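Local atomic coordinates of solute-binding protein (Thermoactinomyces vulgaris, PDB entry 2ZYO), a protein that binds maltodextrins such as maltotetraose, and probably cyclodextrins, and probably delivers them to a bacterial sugar transporter. Residues E162-Y176 and L236-W250. Numbering follows the deposited sequence.
Sequences EQKYGVLFEANNFYY and LFKSGKVAAVINGPW. With GLC (alpha-D-glucopyranose), chain B; GLC (alpha-D-glucopyranose), chain C.
Ile246 sets CD1 over the centre of the Phe169 ring, a CH-pi contact 4.0 Å from CD1 to the ring centroid. Ala171 CB covers the opposite face of that ring, offset toward its rim. Phe169 and Ile246 belong to neighbouring parallel strands, 165-169 and 242-247, in the mixed sheet of one lobe of a periplasmic-binding-protein fold. On its other edge strand 242-247 pairs antiparallel with 120-136. Backbone hydrogen bonds run from Tyr165 N to Lys241 O, Ala243 N to Tyr165 O and Leu168 N to Ala244 O. Pairing is loose near Phe169, where a water bridges Ile246 O to Glu170 N. Leu168 O and Ile246 N are buried without a partner. On the face opposite Ile246, Leu168 CD2 packs on Leu236 CD1 at 3.8 Å. At the far end the segments line the glycan pocket. One face of the Trp250 ring lies against a glucose, whose C1 is 3.2 Å from Trp250 CZ2. The Tyr175 ring has C4 of the same sugar over its centre. With CG anti to the backbone N (chi1 176°), Tyr175 carries its OH to the edge of Trp250, 3.4 Å from CH2. Asn173 ND2 donates to O6 of the glucose against Trp250, while Asn173 OD1 accepts from O6 of the next glucose at 3.0 Å.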
# COMPACT_ATOMS: atom_id res chain seq x y z
N GLU A 162 -16.12 -24.23 14.70
CA GLU A 162 -15.31 -24.17 15.91
C GLU A 162 -14.44 -22.92 15.94
O GLU A 162 -13.60 -22.76 16.84
CB GLU A 162 -14.46 -25.44 16.05
CG GLU A 162 -15.28 -26.72 16.21
CD GLU A 162 -14.42 -27.97 16.34
OE1 GLU A 162 -13.34 -28.05 15.72
OE2 GLU A 162 -14.84 -28.90 17.07
N GLN A 163 -14.64 -22.04 14.96
CA GLN A 163 -13.89 -20.79 14.82
C GLN A 163 -12.38 -21.04 14.73
O GLN A 163 -11.58 -20.26 15.24
CB GLN A 163 -14.22 -19.81 15.96
CG GLN A 163 -15.71 -19.53 16.14
CD GLN A 163 -16.33 -18.80 14.96
OE1 GLN A 163 -15.71 -17.93 14.35
NE2 GLN A 163 -17.57 -19.15 14.64
N LYS A 164 -12.02 -22.14 14.08
CA LYS A 164 -10.62 -22.53 13.89
C LYS A 164 -10.33 -22.60 12.39
O LYS A 164 -11.13 -23.14 11.63
CB LYS A 164 -10.34 -23.88 14.56
CG LYS A 164 -8.92 -24.06 15.09
CD LYS A 164 -7.94 -24.44 13.99
CE LYS A 164 -6.50 -24.16 14.39
NZ LYS A 164 -5.58 -24.20 13.21
N TYR A 165 -9.20 -22.04 11.98
CA TYR A 165 -8.84 -21.97 10.57
C TYR A 165 -7.37 -22.29 10.31
O TYR A 165 -6.51 -21.98 11.12
CB TYR A 165 -9.14 -20.57 10.01
CG TYR A 165 -10.61 -20.26 9.94
CD1 TYR A 165 -11.35 -20.54 8.79
CD2 TYR A 165 -11.27 -19.68 11.03
CE1 TYR A 165 -12.71 -20.26 8.73
CE2 TYR A 165 -12.63 -19.40 10.97
CZ TYR A 165 -13.34 -19.69 9.82
OH TYR A 165 -14.68 -19.40 9.77
N GLY A 166 -7.12 -22.92 9.17
CA GLY A 166 -5.76 -23.06 8.66
C GLY A 166 -5.32 -21.78 7.97
O GLY A 166 -4.24 -21.26 8.24
N VAL A 167 -6.17 -21.28 7.07
CA VAL A 167 -5.92 -20.01 6.38
C VAL A 167 -7.21 -19.20 6.36
O VAL A 167 -8.26 -19.68 5.93
CB VAL A 167 -5.41 -20.21 4.93
CG1 VAL A 167 -4.93 -18.87 4.35
CG2 VAL A 167 -4.29 -21.24 4.87
N LEU A 168 -7.11 -17.95 6.82
CA LEU A 168 -8.24 -17.04 6.87
C LEU A 168 -7.78 -15.66 6.43
O LEU A 168 -6.76 -15.16 6.90
CB LEU A 168 -8.80 -16.98 8.29
CG LEU A 168 -9.93 -16.00 8.63
CD1 LEU A 168 -11.21 -16.33 7.88
CD2 LEU A 168 -10.16 -16.01 10.13
N PHE A 169 -8.52 -15.04 5.51
CA PHE A 169 -8.23 -13.67 5.10
C PHE A 169 -9.45 -12.99 4.50
O PHE A 169 -10.50 -13.63 4.34
CB PHE A 169 -7.00 -13.61 4.16
CG PHE A 169 -7.27 -14.03 2.74
CD1 PHE A 169 -7.32 -13.08 1.72
CD2 PHE A 169 -7.42 -15.38 2.41
CE1 PHE A 169 -7.55 -13.47 0.40
CE2 PHE A 169 -7.65 -15.77 1.09
CZ PHE A 169 -7.71 -14.81 0.08
N GLU A 170 -9.32 -11.70 4.20
CA GLU A 170 -10.40 -10.92 3.60
C GLU A 170 -10.59 -11.26 2.13
O GLU A 170 -10.30 -10.44 1.25
CB GLU A 170 -10.13 -9.42 3.77
CG GLU A 170 -10.48 -8.87 5.12
CD GLU A 170 -10.53 -7.36 5.12
OE1 GLU A 170 -11.39 -6.78 4.42
OE2 GLU A 170 -9.70 -6.74 5.82
N ALA A 171 -11.09 -12.46 1.87
CA ALA A 171 -11.25 -12.98 0.52
C ALA A 171 -12.40 -12.34 -0.25
O ALA A 171 -12.64 -12.67 -1.41
CB ALA A 171 -11.39 -14.50 0.54
N ASN A 172 -13.12 -11.42 0.40
CA ASN A 172 -14.17 -10.65 -0.25
C ASN A 172 -13.75 -9.20 -0.51
O ASN A 172 -14.59 -8.33 -0.77
CB ASN A 172 -15.47 -10.71 0.58
CG ASN A 172 -15.29 -10.21 2.01
OD1 ASN A 172 -14.19 -9.84 2.43
ND2 ASN A 172 -16.37 -10.21 2.77
N ASN A 173 -12.45 -8.96 -0.44
CA ASN A 173 -11.87 -7.63 -0.60
C ASN A 173 -10.78 -7.69 -1.67
O ASN A 173 -9.78 -8.38 -1.49
CB ASN A 173 -11.30 -7.15 0.74
CG ASN A 173 -10.84 -5.69 0.71
OD1 ASN A 173 -10.43 -5.16 -0.32
ND2 ASN A 173 -10.87 -5.05 1.87
N PHE A 174 -11.00 -6.97 -2.76
CA PHE A 174 -10.09 -6.98 -3.92
C PHE A 174 -8.66 -6.56 -3.59
O PHE A 174 -7.71 -7.02 -4.24
CB PHE A 174 -10.67 -6.11 -5.05
CG PHE A 174 -9.84 -6.09 -6.31
CD1 PHE A 174 -9.63 -7.25 -7.05
CD2 PHE A 174 -9.28 -4.90 -6.76
CE1 PHE A 174 -8.88 -7.23 -8.22
CE2 PHE A 174 -8.53 -4.86 -7.93
CZ PHE A 174 -8.32 -6.03 -8.66
N TYR A 175 -8.50 -5.69 -2.60
CA TYR A 175 -7.16 -5.32 -2.16
C TYR A 175 -6.35 -6.57 -1.78
O TYR A 175 -5.16 -6.67 -2.10
CB TYR A 175 -7.18 -4.32 -0.99
CG TYR A 175 -5.79 -4.02 -0.49
CD1 TYR A 175 -4.98 -3.08 -1.13
CD2 TYR A 175 -5.25 -4.73 0.59
CE1 TYR A 175 -3.69 -2.83 -0.70
CE2 TYR A 175 -3.96 -4.49 1.03
CZ TYR A 175 -3.18 -3.54 0.38
OH TYR A 175 -1.90 -3.30 0.82
N TYR A 176 -7.01 -7.51 -1.11
CA TYR A 176 -6.36 -8.71 -0.61
C TYR A 176 -6.28 -9.82 -1.65
O TYR A 176 -5.29 -10.55 -1.71
CB TYR A 176 -7.07 -9.22 0.66
CG TYR A 176 -6.92 -8.27 1.83
CD1 TYR A 176 -5.88 -8.43 2.75
CD2 TYR A 176 -7.81 -7.21 2.01
CE1 TYR A 176 -5.73 -7.56 3.82
CE2 TYR A 176 -7.67 -6.33 3.09
CZ TYR A 176 -6.63 -6.51 3.99
OH TYR A 176 -6.48 -5.66 5.05
N LEU A 236 -10.01 -13.53 15.14
CA LEU A 236 -9.76 -14.97 15.17
C LEU A 236 -8.28 -15.34 15.18
O LEU A 236 -7.90 -16.31 15.83
CB LEU A 236 -10.50 -15.68 14.03
CG LEU A 236 -12.02 -15.76 14.21
CD1 LEU A 236 -12.69 -16.38 12.99
CD2 LEU A 236 -12.39 -16.52 15.47
N PHE A 237 -7.45 -14.56 14.49
CA PHE A 237 -6.00 -14.78 14.56
C PHE A 237 -5.47 -14.50 15.97
O PHE A 237 -4.67 -15.27 16.50
CB PHE A 237 -5.25 -13.96 13.51
CG PHE A 237 -3.79 -14.31 13.41
CD1 PHE A 237 -3.38 -15.49 12.79
CD2 PHE A 237 -2.82 -13.47 13.94
CE1 PHE A 237 -2.03 -15.82 12.70
CE2 PHE A 237 -1.47 -13.79 13.86
CZ PHE A 237 -1.07 -14.97 13.23
N LYS A 238 -5.94 -13.41 16.57
CA LYS A 238 -5.54 -13.04 17.93
C LYS A 238 -6.02 -14.06 18.98
O LYS A 238 -5.45 -14.14 20.07
CB LYS A 238 -6.03 -11.64 18.29
CG LYS A 238 -5.29 -10.52 17.56
CD LYS A 238 -5.72 -9.14 18.03
CE LYS A 238 -7.09 -8.76 17.50
NZ LYS A 238 -7.51 -7.40 17.97
N SER A 239 -7.06 -14.82 18.63
CA SER A 239 -7.61 -15.87 19.49
C SER A 239 -6.70 -17.09 19.59
O SER A 239 -6.91 -17.95 20.44
CB SER A 239 -8.99 -16.30 18.98
OG SER A 239 -8.86 -17.25 17.93
N GLY A 240 -5.70 -17.16 18.71
CA GLY A 240 -4.75 -18.27 18.69
C GLY A 240 -5.26 -19.52 18.00
O GLY A 240 -4.68 -20.60 18.15
N LYS A 241 -6.35 -19.39 17.24
CA LYS A 241 -6.95 -20.54 16.56
C LYS A 241 -6.88 -20.43 15.03
O LYS A 241 -7.61 -21.13 14.32
CB LYS A 241 -8.40 -20.74 17.02
CG LYS A 241 -8.55 -21.17 18.47
CD LYS A 241 -10.02 -21.40 18.85
CE LYS A 241 -10.73 -20.10 19.25
NZ LYS A 241 -11.06 -19.21 18.09
N VAL A 242 -6.00 -19.57 14.53
CA VAL A 242 -5.80 -19.42 13.09
C VAL A 242 -4.31 -19.55 12.78
O VAL A 242 -3.49 -18.77 13.27
CB VAL A 242 -6.35 -18.08 12.54
CG1 VAL A 242 -6.05 -17.93 11.05
CG2 VAL A 242 -7.85 -17.96 12.79
N ALA A 243 -3.95 -20.54 11.96
CA ALA A 243 -2.55 -20.80 11.64
C ALA A 243 -1.93 -19.69 10.80
O ALA A 243 -0.81 -19.25 11.09
CB ALA A 243 -2.40 -22.14 10.94
N ALA A 244 -2.65 -19.23 9.78
CA ALA A 244 -2.12 -18.21 8.87
C ALA A 244 -3.21 -17.28 8.36
O ALA A 244 -4.35 -17.69 8.13
CB ALA A 244 -1.40 -18.87 7.70
N VAL A 245 -2.84 -16.01 8.19
CA VAL A 245 -3.69 -15.03 7.52
C VAL A 245 -2.91 -14.37 6.39
O VAL A 245 -1.67 -14.44 6.35
CB VAL A 245 -4.23 -13.93 8.49
CG1 VAL A 245 -5.02 -14.55 9.64
CG2 VAL A 245 -3.10 -13.05 9.03
N ILE A 246 -3.63 -13.76 5.45
CA ILE A 246 -3.01 -12.88 4.47
C ILE A 246 -3.38 -11.46 4.87
O ILE A 246 -4.54 -11.07 4.81
CB ILE A 246 -3.46 -13.20 3.02
CG1 ILE A 246 -3.06 -14.62 2.64
CG2 ILE A 246 -2.86 -12.18 2.04
CD1 ILE A 246 -3.59 -15.09 1.30
N ASN A 247 -2.38 -10.70 5.32
CA ASN A 247 -2.60 -9.35 5.82
C ASN A 247 -1.32 -8.54 5.78
O ASN A 247 -0.25 -9.09 5.49
CB ASN A 247 -3.16 -9.41 7.25
CG ASN A 247 -4.06 -8.23 7.57
OD1 ASN A 247 -4.22 -7.30 6.77
ND2 ASN A 247 -4.67 -8.26 8.76
N GLY A 248 -1.43 -7.25 6.05
CA GLY A 248 -0.28 -6.35 5.97
C GLY A 248 0.34 -6.02 7.31
O GLY A 248 -0.15 -6.46 8.36
N PRO A 249 1.44 -5.24 7.29
CA PRO A 249 2.22 -4.87 8.48
C PRO A 249 1.42 -4.09 9.53
O PRO A 249 1.81 -4.08 10.70
CB PRO A 249 3.34 -4.01 7.91
CG PRO A 249 2.85 -3.54 6.59
CD PRO A 249 2.01 -4.66 6.07
N TRP A 250 0.32 -3.47 9.11
CA TRP A 250 -0.55 -2.69 9.99
C TRP A 250 -1.19 -3.51 11.12
O TRP A 250 -1.65 -2.94 12.12
CB TRP A 250 -1.65 -1.99 9.17
CG TRP A 250 -2.38 -2.91 8.23
CD1 TRP A 250 -3.40 -3.77 8.55
CD2 TRP A 250 -2.15 -3.07 6.83
NE1 TRP A 250 -3.82 -4.45 7.43
CE2 TRP A 250 -3.07 -4.04 6.36
CE3 TRP A 250 -1.26 -2.49 5.92
CZ2 TRP A 250 -3.11 -4.44 5.02
CZ3 TRP A 250 -1.30 -2.88 4.59
CH2 TRP A 250 -2.23 -3.85 4.15
C1 GLC B . -4.83 -1.74 4.51
C2 GLC B . -4.23 -0.71 3.51
C3 GLC B . -5.30 -0.03 2.63
C4 GLC B . -6.31 -1.04 2.09
C5 GLC B . -6.86 -1.89 3.23
C6 GLC B . -7.87 -2.94 2.77
O1 GLC B . -5.47 -1.12 5.57
O2 GLC B . -3.50 0.29 4.22
O3 GLC B . -4.67 0.62 1.54
O4 GLC B . -7.39 -0.34 1.44
O5 GLC B . -5.77 -2.61 3.86
O6 GLC B . -9.20 -2.51 3.00
C1 GLC C . -7.40 -0.41 0.05
C2 GLC C . -7.53 1.00 -0.54
C3 GLC C . -8.91 1.58 -0.22
C4 GLC C . -10.00 0.63 -0.73
C5 GLC C . -9.79 -0.77 -0.16
C6 GLC C . -10.75 -1.79 -0.73
O2 GLC C . -6.52 1.84 0.02
O3 GLC C . -9.05 2.85 -0.83
O4 GLC C . -11.27 1.12 -0.34
O5 GLC C . -8.45 -1.24 -0.45
O6 GLC C . -11.51 -2.41 0.30
O HOH W 1 -7.11 -10.52 5.64